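Local atomic coordinates of DNA repair protein RAD7 (Saccharomyces cerevisiae, PDB entry 5ZB2), a protein that forms part of the yeast global genome repair complex, which promotes nucleotide excision repair that removes damage from nontranscribing DNA. Residues G179-L185 / Y202-F208; H164-D168 / L190-N195; H115-L119 / T143-F147; I254-T259 / Y286-K290. All blocks are in the same frame, centred on the assembly; numbering follows the deposited sequence.

All four contacts join neighbouring layers of the leucine-rich repeat solenoid in this C-terminal part of RAD7; all are partly buried. Contacts 1 and 2 lie at opposite ends of strand 184-188: the first stacks two loops that lead into strands, the second two loops that leave strands. With little regular backbone pairing, both rely on side-chain-to-backbone hydrogen bonds and bridging waters over apolar residues. Contacts 3 and 4 pair adjacent helices, 115-124 with 141-150 and 251-261 with 281-290, through aromatic and aliphatic cores with polar rims; a hydrogen bond joins the helices in contact 3, whereas contact 4 packs without one. Contact 3 touches contact 2 where Trp-144 meets Phe-166; contact 4 lies farther along.

Contact 1: residues G179-L185 / Y202-F208; sequences GSTLVSL and YLVNDEF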
loop_
_atom_site.group_PDB
_atom_site.type_symbol
_atom_site.label_atom_id
_atom_site.label_comp_id
_atom_site.label_asym_id
_atom_site.label_seq_id
_atom_site.Cartn_x
_atom_site.Cartn_y
_atom_site.Cartn_z
ATOM N N GLY A 179 -23.035 -21.351 -1.746
ATOM C CA GLY A 179 -24.386 -21.592 -2.218
ATOM C C GLY A 179 -25.453 -21.589 -1.144
ATOM O O GLY A 179 -26.394 -20.792 -1.201
ATOM N N SER A 180 -25.330 -22.483 -0.161
ATOM C CA SER A 180 -26.349 -22.604 0.876
ATOM C C SER A 180 -26.445 -21.367 1.760
ATOM O O SER A 180 -27.435 -21.223 2.486
ATOM C CB SER A 180 -26.069 -23.833 1.740
ATOM O OG SER A 180 -24.813 -23.721 2.384
ATOM N N THR A 181 -25.453 -20.479 1.716
ATOM C CA THR A 181 -25.472 -19.262 2.516
ATOM C C THR A 181 -26.113 -18.087 1.790
ATOM O O THR A 181 -26.589 -17.154 2.449
ATOM C CB THR A 181 -24.043 -18.888 2.924
ATOM O OG1 THR A 181 -23.419 -20.018 3.542
ATOM C CG2 THR A 181 -24.036 -17.723 3.902
ATOM N N LEU A 182 -26.150 -18.116 0.461
ATOM C CA LEU A 182 -26.650 -16.984 -0.309
ATOM C C LEU A 182 -28.155 -16.817 -0.130
ATOM O O LEU A 182 -28.926 -17.766 -0.307
ATOM C CB LEU A 182 -26.327 -17.172 -1.791
ATOM C CG LEU A 182 -24.861 -17.052 -2.212
ATOM C CD1 LEU A 182 -24.704 -17.492 -3.654
ATOM C CD2 LEU A 182 -24.351 -15.622 -2.027
ATOM N N VAL A 183 -28.569 -15.600 0.220
ATOM C CA VAL A 183 -29.967 -15.191 0.145
ATOM C C VAL A 183 -30.194 -14.126 -0.911
ATOM O O VAL A 183 -31.347 -13.723 -1.131
ATOM C CB VAL A 183 -30.487 -14.706 1.512
ATOM C CG1 VAL A 183 -30.561 -15.867 2.493
ATOM C CG2 VAL A 183 -29.611 -13.590 2.061
ATOM N N SER A 184 -29.137 -13.661 -1.577
ATOM C CA SER A 184 -29.241 -12.624 -2.599
ATOM C C SER A 184 -28.108 -12.812 -3.598
ATOM O O SER A 184 -26.947 -12.957 -3.199
ATOM C CB SER A 184 -29.183 -11.230 -1.970
ATOM O OG SER A 184 -29.034 -10.224 -2.955
ATOM N N LEU A 185 -28.446 -12.821 -4.889
ATOM C CA LEU A 185 -27.479 -13.096 -5.944
ATOM C C LEU A 185 -27.756 -12.211 -7.152
ATOM O O LEU A 185 -28.905 -12.075 -7.586
ATOM C CB LEU A 185 -27.521 -14.569 -6.369
ATOM C CG LEU A 185 -26.601 -14.958 -7.530
ATOM C CD1 LEU A 185 -25.128 -14.825 -7.137
ATOM C CD2 LEU A 185 -26.911 -16.370 -7.996
ATOM N N TYR A 202 -28.027 -25.135 -6.180
ATOM C CA TYR A 202 -27.240 -24.635 -5.060
ATOM C C TYR A 202 -27.951 -23.592 -4.212
ATOM O O TYR A 202 -27.590 -23.428 -3.042
ATOM C CB TYR A 202 -25.927 -24.035 -5.571
ATOM C CG TYR A 202 -24.926 -25.063 -6.040
ATOM C CD1 TYR A 202 -24.045 -25.659 -5.146
ATOM C CD2 TYR A 202 -24.846 -25.425 -7.377
ATOM C CE1 TYR A 202 -23.125 -26.594 -5.566
ATOM C CE2 TYR A 202 -23.926 -26.361 -7.807
ATOM C CZ TYR A 202 -23.067 -26.941 -6.896
ATOM O OH TYR A 202 -22.144 -27.871 -7.313
ATOM N N LEU A 203 -28.932 -22.880 -4.760
ATOM C CA LEU A 203 -29.580 -21.784 -4.040
ATOM C C LEU A 203 -30.735 -22.361 -3.228
ATOM O O LEU A 203 -31.910 -22.241 -3.581
ATOM C CB LEU A 203 -30.048 -20.708 -5.013
ATOM C CG LEU A 203 -28.970 -20.047 -5.873
ATOM C CD1 LEU A 203 -29.593 -18.976 -6.752
ATOM C CD2 LEU A 203 -27.863 -19.450 -5.010
ATOM N N VAL A 204 -30.385 -22.989 -2.106
ATOM C CA VAL A 204 -31.342 -23.746 -1.306
ATOM C C VAL A 204 -31.708 -23.048 -0.006
ATOM O O VAL A 204 -32.571 -23.551 0.726
ATOM C CB VAL A 204 -30.820 -25.167 -1.016
ATOM C CG1 VAL A 204 -30.563 -25.910 -2.323
ATOM C CG2 VAL A 204 -29.559 -25.117 -0.164
ATOM N N ASN A 205 -31.096 -21.907 0.305
ATOM C CA ASN A 205 -31.415 -21.221 1.550
ATOM C C ASN A 205 -32.900 -20.884 1.595
ATOM O O ASN A 205 -33.433 -20.242 0.685
ATOM C CB ASN A 205 -30.583 -19.951 1.692
ATOM C CG ASN A 205 -30.584 -19.410 3.110
ATOM O OD1 ASN A 205 -31.557 -18.800 3.555
ATOM N ND2 ASN A 205 -29.483 -19.626 3.826
ATOM N N ASP A 206 -33.566 -21.320 2.663
ATOM C CA ASP A 206 -35.004 -21.134 2.807
ATOM C C ASP A 206 -35.409 -19.678 3.011
ATOM O O ASP A 206 -36.608 -19.411 3.139
ATOM C CB ASP A 206 -35.515 -21.980 3.975
ATOM C CG ASP A 206 -35.301 -23.467 3.756
ATOM O OD1 ASP A 206 -35.522 -23.943 2.622
ATOM O OD2 ASP A 206 -34.904 -24.162 4.716
ATOM N N GLU A 207 -34.461 -18.736 3.043
ATOM C CA GLU A 207 -34.773 -17.317 3.185
ATOM C C GLU A 207 -34.360 -16.505 1.960
ATOM O O GLU A 207 -34.300 -15.275 2.033
ATOM C CB GLU A 207 -34.099 -16.751 4.437
ATOM C CG GLU A 207 -34.647 -17.291 5.743
ATOM C CD GLU A 207 -33.810 -16.874 6.936
ATOM O OE1 GLU A 207 -32.566 -16.852 6.811
ATOM O OE2 GLU A 207 -34.394 -16.557 7.993
ATOM N N PHE A 208 -34.078 -17.164 0.835
ATOM C CA PHE A 208 -33.617 -16.453 -0.353
ATOM C C PHE A 208 -34.655 -15.422 -0.775
ATOM O O PHE A 208 -35.850 -15.725 -0.847
ATOM C CB PHE A 208 -33.347 -17.436 -1.495
ATOM C CG PHE A 208 -32.509 -16.859 -2.598
ATOM C CD1 PHE A 208 -33.088 -16.120 -3.615
ATOM C CD2 PHE A 208 -31.136 -17.047 -2.610
ATOM C CE1 PHE A 208 -32.310 -15.579 -4.627
ATOM C CE2 PHE A 208 -30.357 -16.511 -3.615
ATOM C CZ PHE A 208 -30.944 -15.775 -4.626
HETATM O O HOH W 1 -29.141 -20.221 -1.170
#
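The backbone oxygen of Val-183 sits over the centre of the Phe-208 ring, 3.5 Å above its plane. A second carbonyl approaches the edge of the same ring, Leu-182 O lying 3.3 Å from Phe-208 CD2, where the slightly positive ring hydrogens suit an oxygen. With CG anti to the backbone N (chi1 -163°), the phenyl runs under residues 182-185 and ends with CZ against Leu-185 CB. Both segments lead from a helix into a strand of the leucine-rich repeat solenoid, 184-188 and 210-214, and these connections stack on each other. Asn-205 holds them in register: its ND2 gives a nearly straight bond of 2.9 Å to Ser-180 O, in the plane of both groups, while its OD1 accepts from Glu-207 N in an Asx turn. An alanine here would remove the amide, so Ser-180 O would probably be left without this donor and the 205-208 turn would be less firmly held. Water 1 gives protons to Gly-179 O and Leu-182 O and accepts one from Asn-205 N. Deeper in, Leu-203 reaches Leu-182 CD1 with CD2, at 4.0 Å, and Leu-185 CD2 with CD1.

Contact 2: residues H164-D168 / L190-N195; sequences HRFTD and LDSISN
Asp-168 reaches across to Ser-194 and Asn-195 from the first turn of helix 168-178. Its CB lies 4.0 Å from Asn-195 ND2, and beyond it the carboxylate stacks on the Asn-195 amide with the two planes 15° apart. OD1 accepts hydrogen bonds from two backbone N-H groups: Ser-194 N comes to its syn lone pair at 2.8 Å, whereas Asn-195 N meets it at 3.0 Å from above the carboxylate plane. OD2, at the other tip, is 2.9 Å from Ser-194 OG, whose proton could go there or to Asn-195 OD1. Farther along, Ser-192, whose CB points toward the other loop, donates from OG to His-164 O over 2.6 Å. Water 2 links Phe-166 O to Ser-192 N, and water 3 accepts from Asp-168 N and probably donates to Ser-192 O. Inside this polar rim, Ile-193 CD1 packs 3.8 Å from Phe-166 CD2, and Leu-190 CD1 touches the same ring carbon. These two loops leave adjacent strands of the leucine-rich repeat solenoid. The backbone N-H groups gathered at OD1, together with the helix start that carries Asp-168, probably favour a charged carboxylate, which would strengthen its grip on the 190-195 loop.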
loop_
_atom_site.group_PDB
_atom_site.type_symbol
_atom_site.label_atom_id
_atom_site.label_comp_id
_atom_site.label_asym_id
_atom_site.label_seq_id
_atom_site.Cartn_x
_atom_site.Cartn_y
_atom_site.Cartn_z
ATOM N N HIS A 164 -15.816 -9.966 -18.127
ATOM C CA HIS A 164 -15.820 -11.240 -18.830
ATOM C C HIS A 164 -14.820 -12.229 -18.240
ATOM O O HIS A 164 -14.684 -13.339 -18.765
ATOM C CB HIS A 164 -15.552 -11.037 -20.332
ATOM C CG HIS A 164 -14.180 -10.535 -20.661
ATOM N ND1 HIS A 164 -13.029 -11.226 -20.339
ATOM C CD2 HIS A 164 -13.776 -9.424 -21.322
ATOM C CE1 HIS A 164 -11.978 -10.552 -20.769
ATOM N NE2 HIS A 164 -12.404 -9.455 -21.368
ATOM N N ARG A 165 -14.137 -11.858 -17.157
ATOM C CA ARG A 165 -13.210 -12.747 -16.472
ATOM C C ARG A 165 -13.854 -13.480 -15.303
ATOM O O ARG A 165 -13.179 -14.273 -14.641
ATOM C CB ARG A 165 -11.986 -11.961 -15.986
ATOM C CG ARG A 165 -10.996 -11.632 -17.097
ATOM C CD ARG A 165 -9.885 -10.706 -16.622
ATOM N NE ARG A 165 -8.916 -10.439 -17.679
ATOM C CZ ARG A 165 -8.115 -9.375 -17.719
ATOM N NH1 ARG A 165 -8.165 -8.454 -16.766
ATOM N NH2 ARG A 165 -7.271 -9.221 -18.729
ATOM N N PHE A 166 -15.133 -13.227 -15.025
ATOM C CA PHE A 166 -15.907 -14.043 -14.090
ATOM C C PHE A 166 -16.506 -15.198 -14.888
ATOM O O PHE A 166 -17.564 -15.065 -15.507
ATOM C CB PHE A 166 -16.982 -13.211 -13.402
ATOM C CG PHE A 166 -17.621 -13.900 -12.233
ATOM C CD1 PHE A 166 -16.967 -13.964 -11.016
ATOM C CD2 PHE A 166 -18.873 -14.484 -12.350
ATOM C CE1 PHE A 166 -17.547 -14.598 -9.928
ATOM C CE2 PHE A 166 -19.462 -15.119 -11.267
ATOM C CZ PHE A 166 -18.797 -15.178 -10.055
ATOM N N THR A 167 -15.825 -16.335 -14.872
ATOM C CA THR A 167 -16.134 -17.440 -15.765
ATOM C C THR A 167 -17.094 -18.426 -15.106
ATOM O O THR A 167 -17.438 -18.313 -13.930
ATOM C CB THR A 167 -14.848 -18.158 -16.168
ATOM O OG1 THR A 167 -14.282 -18.792 -15.014
ATOM C CG2 THR A 167 -13.840 -17.162 -16.744
ATOM N N ASP A 168 -17.526 -19.414 -15.893
ATOM C CA ASP A 168 -18.345 -20.494 -15.347
ATOM C C ASP A 168 -17.645 -21.177 -14.178
ATOM O O ASP A 168 -18.284 -21.525 -13.177
ATOM C CB ASP A 168 -18.675 -21.502 -16.450
ATOM C CG ASP A 168 -19.780 -21.016 -17.372
ATOM O OD1 ASP A 168 -20.742 -20.390 -16.873
ATOM O OD2 ASP A 168 -19.687 -21.252 -18.596
ATOM N N LEU A 190 -22.231 -10.578 -17.768
ATOM C CA LEU A 190 -21.087 -11.461 -17.564
ATOM C C LEU A 190 -20.938 -12.316 -18.821
ATOM O O LEU A 190 -21.605 -13.343 -18.972
ATOM C CB LEU A 190 -21.279 -12.303 -16.306
ATOM C CG LEU A 190 -21.574 -11.481 -15.044
ATOM C CD1 LEU A 190 -21.889 -12.389 -13.866
ATOM C CD2 LEU A 190 -20.408 -10.553 -14.699
ATOM N N ASP A 191 -20.049 -11.886 -19.719
ATOM C CA ASP A 191 -19.994 -12.449 -21.064
ATOM C C ASP A 191 -19.551 -13.907 -21.085
ATOM O O ASP A 191 -19.835 -14.606 -22.061
ATOM C CB ASP A 191 -19.054 -11.615 -21.942
ATOM C CG ASP A 191 -19.654 -10.271 -22.335
ATOM O OD1 ASP A 191 -20.653 -9.840 -21.718
ATOM O OD2 ASP A 191 -19.119 -9.641 -23.268
ATOM N N SER A 192 -18.859 -14.376 -20.048
ATOM C CA SER A 192 -18.322 -15.730 -20.018
ATOM C C SER A 192 -19.206 -16.708 -19.254
ATOM O O SER A 192 -18.850 -17.884 -19.139
ATOM C CB SER A 192 -16.920 -15.723 -19.397
ATOM O OG SER A 192 -16.000 -14.999 -20.201
ATOM N N ILE A 193 -20.337 -16.257 -18.732
ATOM C CA ILE A 193 -21.214 -17.099 -17.932
ATOM C C ILE A 193 -22.229 -17.764 -18.850
ATOM O O ILE A 193 -22.890 -17.093 -19.652
ATOM C CB ILE A 193 -21.916 -16.276 -16.837
ATOM C CG1 ILE A 193 -20.897 -15.749 -15.815
ATOM C CG2 ILE A 193 -23.003 -17.094 -16.141
ATOM C CD1 ILE A 193 -20.134 -16.822 -15.043
ATOM N N SER A 194 -22.345 -19.087 -18.739
ATOM C CA SER A 194 -23.374 -19.833 -19.454
ATOM C C SER A 194 -24.091 -20.869 -18.601
ATOM O O SER A 194 -25.163 -21.326 -19.010
ATOM C CB SER A 194 -22.774 -20.544 -20.673
ATOM O OG SER A 194 -21.977 -21.638 -20.260
ATOM N N ASN A 195 -23.558 -21.245 -17.442
ATOM C CA ASN A 195 -24.124 -22.318 -16.623
ATOM C C ASN A 195 -25.154 -21.800 -15.622
ATOM O O ASN A 195 -25.101 -22.103 -14.428
ATOM C CB ASN A 195 -23.004 -23.066 -15.908
ATOM C CG ASN A 195 -22.099 -23.810 -16.865
ATOM O OD1 ASN A 195 -22.200 -23.651 -18.083
ATOM N ND2 ASN A 195 -21.204 -24.627 -16.320
HETATM O O HOH W 2 -18.236 -13.001 -17.470
HETATM O O HOH W 3 -16.914 -19.715 -18.937
#

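Contact 3: residues H115-L119 / T143-F147; sequences HESLL and TWEKF
The hydroxyl of Thr-143 has two partners: His-115 ND1 donates to OG1 across the contact, and OG1 is also bonded to Asn-140 OD1, an amide oxygen that can only accept, so OG1 gives its proton there and accepts that of ND1. The bond from ND1 to OG1 is 3.0 Å long and nearly straight at 170°, with the hydroxyl exactly in the imidazole plane. The ring gets there because CG stands anti to the backbone N (chi1 178°), swinging the imidazole over to the second helix. Leu-119 CG lies under one face of the imidazole, and Lys-146 lays its aliphatic CD at the ring edge, 4.1 Å from His-115 CE1, an aliphatic stem that suits an exposed rim.

On the buried side of this polar edge, Leu-118 forms the apolar centre. Its CD1 rests over the face of Phe-147 in a CH-pi contact, 4.1 Å from the ring centroid, while the other methyl, CD2, meets Trp-144 CZ3 at 3.7 Å. A branched leucine can thus serve two aromatic rings at once, crossing each at about a right angle. The helix axes run nearly parallel, 15° apart. Phe-147 and Trp-144 face inward onto strands 130-134 and 157-161, and Trp-144 meets Phe-166 edge to face, while Ser-117 packs on Tyr-92 of the preceding helix 89-98.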
loop_
_atom_site.group_PDB
_atom_site.type_symbol
_atom_site.label_atom_id
_atom_site.label_comp_id
_atom_site.label_asym_id
_atom_site.label_seq_id
_atom_site.Cartn_x
_atom_site.Cartn_y
_atom_site.Cartn_z
ATOM N N HIS A 115 -6.141 -8.213 -7.088
ATOM C CA HIS A 115 -6.033 -9.404 -6.254
ATOM C C HIS A 115 -5.843 -9.039 -4.784
ATOM O O HIS A 115 -6.618 -9.457 -3.917
ATOM C CB HIS A 115 -4.869 -10.261 -6.766
ATOM C CG HIS A 115 -4.614 -11.501 -5.964
ATOM N ND1 HIS A 115 -5.114 -12.735 -6.320
ATOM C CD2 HIS A 115 -3.883 -11.702 -4.842
ATOM C CE1 HIS A 115 -4.712 -13.641 -5.445
ATOM N NE2 HIS A 115 -3.965 -13.039 -4.538
ATOM N N GLU A 116 -4.811 -8.248 -4.489
ATOM C CA GLU A 116 -4.524 -7.894 -3.103
ATOM C C GLU A 116 -5.677 -7.112 -2.483
ATOM O O GLU A 116 -6.025 -7.330 -1.318
ATOM C CB GLU A 116 -3.221 -7.096 -3.034
ATOM C CG GLU A 116 -2.836 -6.631 -1.641
ATOM C CD GLU A 116 -1.515 -5.878 -1.627
ATOM O OE1 GLU A 116 -0.661 -6.211 -0.783
ATOM O OE2 GLU A 116 -1.328 -4.961 -2.460
ATOM N N SER A 117 -6.283 -6.199 -3.246
ATOM C CA SER A 117 -7.406 -5.424 -2.723
ATOM C C SER A 117 -8.567 -6.333 -2.341
ATOM O O SER A 117 -9.180 -6.158 -1.281
ATOM C CB SER A 117 -7.863 -4.392 -3.756
ATOM O OG SER A 117 -6.805 -3.536 -4.129
ATOM N N LEU A 118 -8.882 -7.311 -3.193
ATOM C CA LEU A 118 -10.018 -8.190 -2.934
ATOM C C LEU A 118 -9.790 -9.041 -1.690
ATOM O O LEU A 118 -10.715 -9.247 -0.896
ATOM C CB LEU A 118 -10.281 -9.076 -4.153
ATOM C CG LEU A 118 -11.542 -9.939 -4.120
ATOM C CD1 LEU A 118 -12.798 -9.094 -3.930
ATOM C CD2 LEU A 118 -11.637 -10.772 -5.393
ATOM N N LEU A 119 -8.565 -9.547 -1.501
ATOM C CA LEU A 119 -8.288 -10.392 -0.341
ATOM C C LEU A 119 -8.193 -9.578 0.947
ATOM O O LEU A 119 -8.500 -10.095 2.026
ATOM C CB LEU A 119 -7.005 -11.192 -0.570
ATOM C CG LEU A 119 -6.997 -12.087 -1.815
ATOM C CD1 LEU A 119 -5.744 -12.947 -1.849
ATOM C CD2 LEU A 119 -8.237 -12.965 -1.893
ATOM N N THR A 143 -8.381 -15.977 -8.862
ATOM C CA THR A 143 -8.533 -15.102 -7.707
ATOM C C THR A 143 -9.945 -15.182 -7.144
ATOM O O THR A 143 -10.128 -15.213 -5.921
ATOM C CB THR A 143 -8.186 -13.662 -8.082
ATOM O OG1 THR A 143 -6.846 -13.615 -8.579
ATOM C CG2 THR A 143 -8.302 -12.748 -6.870
ATOM N N TRP A 144 -10.957 -15.228 -8.017
ATOM C CA TRP A 144 -12.329 -15.388 -7.544
ATOM C C TRP A 144 -12.452 -16.609 -6.643
ATOM O O TRP A 144 -13.070 -16.547 -5.575
ATOM C CB TRP A 144 -13.296 -15.497 -8.728
ATOM C CG TRP A 144 -13.518 -14.199 -9.449
ATOM C CD1 TRP A 144 -13.313 -13.952 -10.778
ATOM C CD2 TRP A 144 -13.983 -12.969 -8.879
ATOM N NE1 TRP A 144 -13.625 -12.645 -11.068
ATOM C CE2 TRP A 144 -14.038 -12.022 -9.920
ATOM C CE3 TRP A 144 -14.357 -12.579 -7.590
ATOM C CZ2 TRP A 144 -14.449 -10.711 -9.712
ATOM C CZ3 TRP A 144 -14.768 -11.271 -7.385
ATOM C CH2 TRP A 144 -14.809 -10.354 -8.441
ATOM N N GLU A 145 -11.859 -17.730 -7.058
ATOM C CA GLU A 145 -11.911 -18.943 -6.245
ATOM C C GLU A 145 -11.333 -18.698 -4.855
ATOM O O GLU A 145 -11.948 -19.059 -3.846
ATOM C CB GLU A 145 -11.167 -20.082 -6.942
ATOM C CG GLU A 145 -11.185 -21.384 -6.145
ATOM C CD GLU A 145 -10.674 -22.581 -6.930
ATOM O OE1 GLU A 145 -10.169 -22.397 -8.058
ATOM O OE2 GLU A 145 -10.778 -23.713 -6.410
ATOM N N LYS A 146 -10.145 -18.089 -4.783
ATOM C CA LYS A 146 -9.538 -17.825 -3.481
ATOM C C LYS A 146 -10.436 -16.946 -2.622
ATOM O O LYS A 146 -10.561 -17.165 -1.411
ATOM C CB LYS A 146 -8.171 -17.169 -3.656
ATOM C CG LYS A 146 -7.115 -18.077 -4.244
ATOM C CD LYS A 146 -5.739 -17.437 -4.171
ATOM C CE LYS A 146 -4.694 -18.274 -4.890
ATOM N NZ LYS A 146 -4.941 -18.332 -6.359
ATOM N N PHE A 147 -11.070 -15.944 -3.230
ATOM C CA PHE A 147 -11.946 -15.056 -2.473
ATOM C C PHE A 147 -13.145 -15.811 -1.909
ATOM O O PHE A 147 -13.545 -15.581 -0.761
ATOM C CB PHE A 147 -12.398 -13.897 -3.365
ATOM C CG PHE A 147 -13.530 -13.099 -2.795
ATOM C CD1 PHE A 147 -13.308 -12.170 -1.798
ATOM C CD2 PHE A 147 -14.820 -13.274 -3.266
ATOM C CE1 PHE A 147 -14.349 -11.434 -1.275
ATOM C CE2 PHE A 147 -15.863 -12.539 -2.748
ATOM C CZ PHE A 147 -15.628 -11.615 -1.753
#

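Contact 4: residues I254-T259 / Y286-K290; sequences IINGLT and YFFSK
Thr-259 meets three side chains of the helix 281-290. Its methyl CG2 touches Lys-290 CD at 3.4 Å and Tyr-286 CE2 at 3.6 Å, and its OG1 lies at the edge of the Phe-287 ring, 3.3 Å from CD1. One small branched residue lies among a phenyl, a phenol and an aliphatic chain. Next to it Ile-255 sends CD1 to Tyr-286 CD2, and Leu-258 sets CB over the face of Phe-287 as a CH-pi contact, 4.0 Å from the centroid. Ile-254 adds CG2 against Phe-287 CB.

What fixes Thr-259 lies within its own helix. Its OG1 donates to Ile-254 O at 2.9 Å, and the same oxygen accepts Thr-259 N from the opposite face of its plane, in the wider pi-type turn of 254-258. The torsion that puts OG1 beside the backbone N (chi1 -54°) allows this return bond and leaves CG2, anti to the backbone N, to meet Tyr-286 and Lys-290. A valine in its place would keep the bulk, but Ile-254 O would probably lose one of its two donors, and with it an extra tie across the pi-type turn.

At the rim, Tyr-286 OH hydrogen-bonds a glycerol that probably came from the crystallisation liquor. The two helices, 27° apart, pack side by side in succession, as is characteristic of the helical face of a leucine-rich repeat solenoid.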
loop_
_atom_site.group_PDB
_atom_site.type_symbol
_atom_site.label_atom_id
_atom_site.label_comp_id
_atom_site.label_asym_id
_atom_site.label_seq_id
_atom_site.Cartn_x
_atom_site.Cartn_y
_atom_site.Cartn_z
ATOM N N ILE A 254 -44.095 -17.481 -17.107
ATOM C CA ILE A 254 -45.130 -16.769 -16.363
ATOM C C ILE A 254 -46.175 -17.747 -15.844
ATOM O O ILE A 254 -46.595 -17.674 -14.683
ATOM C CB ILE A 254 -45.780 -15.688 -17.247
ATOM C CG1 ILE A 254 -44.729 -14.720 -17.810
ATOM C CG2 ILE A 254 -46.863 -14.940 -16.464
ATOM C CD1 ILE A 254 -44.011 -13.890 -16.767
ATOM N N ILE A 255 -46.622 -18.665 -16.700
ATOM C CA ILE A 255 -47.711 -19.567 -16.340
ATOM C C ILE A 255 -47.210 -20.679 -15.429
ATOM O O ILE A 255 -47.821 -20.978 -14.397
ATOM C CB ILE A 255 -48.368 -20.132 -17.614
ATOM C CG1 ILE A 255 -48.874 -18.995 -18.511
ATOM C CG2 ILE A 255 -49.506 -21.090 -17.261
ATOM C CD1 ILE A 255 -49.863 -18.059 -17.844
ATOM N N ASN A 256 -46.097 -21.311 -15.795
ATOM C CA ASN A 256 -45.605 -22.480 -15.079
ATOM C C ASN A 256 -44.601 -22.143 -13.985
ATOM O O ASN A 256 -44.266 -23.029 -13.189
ATOM C CB ASN A 256 -44.967 -23.458 -16.069
ATOM C CG ASN A 256 -45.910 -23.834 -17.197
ATOM O OD1 ASN A 256 -45.611 -23.623 -18.374
ATOM N ND2 ASN A 256 -47.059 -24.390 -16.841
ATOM N N GLY A 257 -44.120 -20.902 -13.921
ATOM C CA GLY A 257 -43.151 -20.506 -12.915
ATOM C C GLY A 257 -43.685 -19.516 -11.899
ATOM O O GLY A 257 -43.897 -19.865 -10.734
ATOM N N LEU A 258 -43.911 -18.272 -12.330
ATOM C CA LEU A 258 -44.368 -17.237 -11.406
ATOM C C LEU A 258 -45.710 -17.597 -10.780
ATOM O O LEU A 258 -45.866 -17.556 -9.555
ATOM C CB LEU A 258 -44.467 -15.891 -12.124
ATOM C CG LEU A 258 -43.161 -15.177 -12.470
ATOM C CD1 LEU A 258 -43.474 -13.885 -13.210
ATOM C CD2 LEU A 258 -42.335 -14.896 -11.223
ATOM N N THR A 259 -46.700 -17.937 -11.604
ATOM C CA THR A 259 -48.029 -18.195 -11.064
ATOM C C THR A 259 -48.042 -19.434 -10.178
ATOM O O THR A 259 -48.808 -19.494 -9.211
ATOM C CB THR A 259 -49.039 -18.348 -12.198
ATOM O OG1 THR A 259 -48.977 -17.201 -13.057
ATOM C CG2 THR A 259 -50.450 -18.478 -11.635
ATOM N N TYR A 286 -53.148 -12.667 -16.248
ATOM C CA TYR A 286 -53.500 -13.901 -15.553
ATOM C C TYR A 286 -52.764 -14.007 -14.224
ATOM O O TYR A 286 -53.355 -14.381 -13.204
ATOM C CB TYR A 286 -53.178 -15.085 -16.469
ATOM C CG TYR A 286 -53.186 -16.457 -15.841
ATOM C CD1 TYR A 286 -54.372 -17.166 -15.684
ATOM C CD2 TYR A 286 -52.001 -17.069 -15.454
ATOM C CE1 TYR A 286 -54.380 -18.431 -15.135
ATOM C CE2 TYR A 286 -51.999 -18.335 -14.903
ATOM C CZ TYR A 286 -53.192 -19.011 -14.747
ATOM O OH TYR A 286 -53.196 -20.268 -14.201
ATOM N N PHE A 287 -51.480 -13.646 -14.210
ATOM C CA PHE A 287 -50.678 -13.791 -13.002
ATOM C C PHE A 287 -51.036 -12.734 -11.965
ATOM O O PHE A 287 -51.156 -13.037 -10.773
ATOM C CB PHE A 287 -49.194 -13.711 -13.358
ATOM C CG PHE A 287 -48.301 -13.556 -12.171
ATOM C CD1 PHE A 287 -48.176 -14.577 -11.242
ATOM C CD2 PHE A 287 -47.580 -12.389 -11.984
ATOM C CE1 PHE A 287 -47.352 -14.434 -10.143
ATOM C CE2 PHE A 287 -46.748 -12.238 -10.888
ATOM C CZ PHE A 287 -46.635 -13.261 -9.964
ATOM N N PHE A 288 -51.192 -11.479 -12.394
ATOM C CA PHE A 288 -51.433 -10.402 -11.440
ATOM C C PHE A 288 -52.788 -10.542 -10.752
ATOM O O PHE A 288 -52.923 -10.173 -9.580
ATOM C CB PHE A 288 -51.333 -9.043 -12.140
ATOM C CG PHE A 288 -49.924 -8.635 -12.499
ATOM C CD1 PHE A 288 -48.855 -8.943 -11.669
ATOM C CD2 PHE A 288 -49.674 -7.944 -13.667
ATOM C CE1 PHE A 288 -47.567 -8.565 -12.003
ATOM C CE2 PHE A 288 -48.387 -7.560 -14.005
ATOM C CZ PHE A 288 -47.335 -7.872 -13.176
ATOM N N SER A 289 -53.802 -11.063 -11.447
ATOM C CA SER A 289 -55.103 -11.211 -10.809
ATOM C C SER A 289 -55.081 -12.267 -9.713
ATOM O O SER A 289 -55.937 -12.236 -8.824
ATOM C CB SER A 289 -56.171 -11.559 -11.846
ATOM O OG SER A 289 -56.021 -12.888 -12.306
ATOM N N LYS A 290 -54.113 -13.182 -9.743
ATOM C CA LYS A 290 -54.055 -14.242 -8.741
ATOM C C LYS A 290 -53.433 -13.761 -7.436
ATOM O O LYS A 290 -53.843 -14.199 -6.356
ATOM C CB LYS A 290 -53.266 -15.429 -9.291
ATOM C CG LYS A 290 -53.059 -16.548 -8.286
ATOM C CD LYS A 290 -52.189 -17.645 -8.857
ATOM C CE LYS A 290 -52.141 -18.853 -7.940
ATOM N NZ LYS A 290 -51.532 -18.537 -6.618
#